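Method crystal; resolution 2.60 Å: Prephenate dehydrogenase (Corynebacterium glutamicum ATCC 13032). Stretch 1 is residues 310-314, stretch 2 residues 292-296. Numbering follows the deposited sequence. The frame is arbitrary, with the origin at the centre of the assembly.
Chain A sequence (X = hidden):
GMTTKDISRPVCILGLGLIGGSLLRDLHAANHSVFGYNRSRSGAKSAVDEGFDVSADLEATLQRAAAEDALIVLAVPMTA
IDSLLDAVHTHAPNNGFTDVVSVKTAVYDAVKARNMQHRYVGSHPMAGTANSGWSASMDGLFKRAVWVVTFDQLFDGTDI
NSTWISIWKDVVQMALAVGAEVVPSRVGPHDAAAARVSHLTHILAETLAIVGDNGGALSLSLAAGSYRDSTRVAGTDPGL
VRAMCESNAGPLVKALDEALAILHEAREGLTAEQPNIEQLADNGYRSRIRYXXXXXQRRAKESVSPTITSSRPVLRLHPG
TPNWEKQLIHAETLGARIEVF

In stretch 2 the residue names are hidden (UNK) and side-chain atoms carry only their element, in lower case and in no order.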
# COMPACT_ATOMS: atom_id res chain seq x y z
N SER A 310 12.53 2.54 -14.21
CA SER A 310 12.33 4.00 -14.24
C SER A 310 12.37 4.57 -15.66
O SER A 310 13.45 4.79 -16.22
CB SER A 310 13.37 4.72 -13.36
OG SER A 310 13.43 6.11 -13.67
N SER A 311 11.19 4.85 -16.22
CA SER A 311 11.07 5.44 -17.56
C SER A 311 10.81 6.95 -17.51
O SER A 311 10.09 7.48 -18.36
CB SER A 311 10.00 4.71 -18.38
OG SER A 311 10.49 3.47 -18.86
N ARG A 312 11.39 7.64 -16.53
CA ARG A 312 11.32 9.10 -16.50
C ARG A 312 12.16 9.65 -17.65
O ARG A 312 13.27 9.16 -17.89
CB ARG A 312 11.85 9.68 -15.20
CG ARG A 312 11.06 9.34 -13.97
CD ARG A 312 11.67 10.00 -12.73
NE ARG A 312 11.04 9.48 -11.52
CZ ARG A 312 11.44 8.39 -10.87
NH1 ARG A 312 12.49 7.69 -11.27
NH2 ARG A 312 10.78 8.00 -9.78
N PRO A 313 11.64 10.66 -18.37
CA PRO A 313 12.44 11.29 -19.42
C PRO A 313 13.63 12.03 -18.83
O PRO A 313 13.62 12.35 -17.65
CB PRO A 313 11.46 12.25 -20.09
CG PRO A 313 10.40 12.48 -19.10
CD PRO A 313 10.27 11.21 -18.33
N VAL A 314 14.62 12.30 -19.66
CA VAL A 314 15.85 12.94 -19.20
C VAL A 314 16.24 14.11 -20.09
O VAL A 314 16.50 13.94 -21.28
CB VAL A 314 17.00 11.90 -19.11
CG1 VAL A 314 17.05 11.04 -20.35
CG2 VAL A 314 18.33 12.59 -18.86
N UNK A 292 2.90 2.59 -12.83
CA UNK A 292 3.84 1.48 -13.02
C UNK A 292 4.68 1.66 -14.26
O UNK A 292 5.89 1.47 -14.23
c UNK A 292 1.65 -1.57 -12.00
o UNK A 292 1.14 -2.09 -10.99
c UNK A 292 3.10 0.16 -13.12
c UNK A 292 2.55 -0.36 -11.82
o UNK A 292 1.46 -2.01 -13.16
N UNK A 293 4.02 2.03 -15.35
CA UNK A 293 4.68 2.28 -16.63
C UNK A 293 5.90 3.19 -16.50
O UNK A 293 6.93 2.93 -17.12
c UNK A 293 3.70 2.88 -17.59
N UNK A 294 5.82 4.25 -15.71
CA UNK A 294 6.98 5.13 -15.54
C UNK A 294 7.77 4.85 -14.25
O UNK A 294 8.29 5.76 -13.61
c UNK A 294 5.66 7.17 -14.64
c UNK A 294 6.59 6.60 -15.68
n UNK A 294 6.54 9.45 -15.10
c UNK A 294 6.64 10.61 -15.76
n UNK A 294 7.78 11.28 -15.74
n UNK A 294 5.61 11.10 -16.44
c UNK A 294 5.34 8.61 -15.03
N UNK A 295 7.88 3.57 -13.90
CA UNK A 295 8.68 3.05 -12.78
C UNK A 295 9.02 1.57 -13.13
O UNK A 295 9.55 1.30 -14.23
c UNK A 295 7.91 3.15 -11.46
o UNK A 295 7.49 4.47 -11.20
N UNK A 296 8.71 0.64 -12.22
CA UNK A 296 8.84 -0.80 -12.46
C UNK A 296 7.52 -1.50 -12.14
O UNK A 296 6.67 -0.94 -11.44

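Position 292 carries five side-chain atoms, three carbons in an unbranched run and two oxygens on the last of them, and all lie out of reach of stretch 1. A carboxylate at the end of two methylenes is glutamate, and the residue is Glu292. Its backbone is helical, and its side chain is extended at chi2 (t) after an m rotamer at chi1. One carboxylate oxygen, OE2, is hydrogen-bonded elsewhere in the structure, so the charged end is occupied without help from stretch 1. The backbone serves locally: O of Glu292 accepts a hydrogen bond of 2.9 Å from the backbone N of position 295, a link that helps shape the turn where the helix ends.

Position 293 has a single side-chain carbon. What meets stretch 1 here is the backbone, whose O lies 3.8 Å from CB of Ser311, a van der Waals contact. One carbon identifies alanine. Ala293 is still helical, and its small methyl suits an exposed helical site: CB of Ala293 points sideways and comes no nearer than 6.6 Å to stretch 1, at CB of Ser311.

At position 294 the side chain holds three carbons in a row, a nitrogen, and then a carbon bearing two more nitrogens. This planar, forked end is a guanidinium, and no ring closes. One of the terminal nitrogens lies 3.6 Å from CD of Pro313 and 4.2 Å from CG of Arg312. The residue is Arg294, the first after the helix to leave helical phi/psi. A long side chain suits this place because it can start at the turn and reach past Ser311 to the residues that follow it. Chi1 is p and chi3 is m, so the chain is not fully extended. CG of Arg312 sits at the edge of the guanidinium, near its plane, while CD of Pro313 approaches obliquely. NH2, the nitrogen that makes both approaches, is also hydrogen-bonded elsewhere in the structure, so its polar need is met while carbon packs beside it.

Position 295 shows one carbon and one oxygen. Its CA-to-CB bond points away from stretch 1, leaving the backbone to face it: O of 295 accepts a hydrogen bond of 3.2 Å from N of Ser310. The hydroxymethyl group is that of serine. The compact polar side chain of Ser295 suits a turn: OG lies 2.8 Å from O of Arg294, a weak hydrogen bond at most and not a settled one, since the same proton has another acceptor within reach.

Position 296 has no side-chain atoms and scarcely touches stretch 1; it is glycine. There would be room for a CB on Gly296, so this contact does not explain its bare alpha carbon.

The contact is small, burying 255 Å² in total, and rests on three elements. A single backbone hydrogen bond joins Ser310 to Ser295; Ser311 packs on the backbone at the helix end, its N 3.9 Å from C of Arg294; and the Arg294 side chain extends the packing to Arg312 and Pro313.

Stretch 2 (292-296) EARSG
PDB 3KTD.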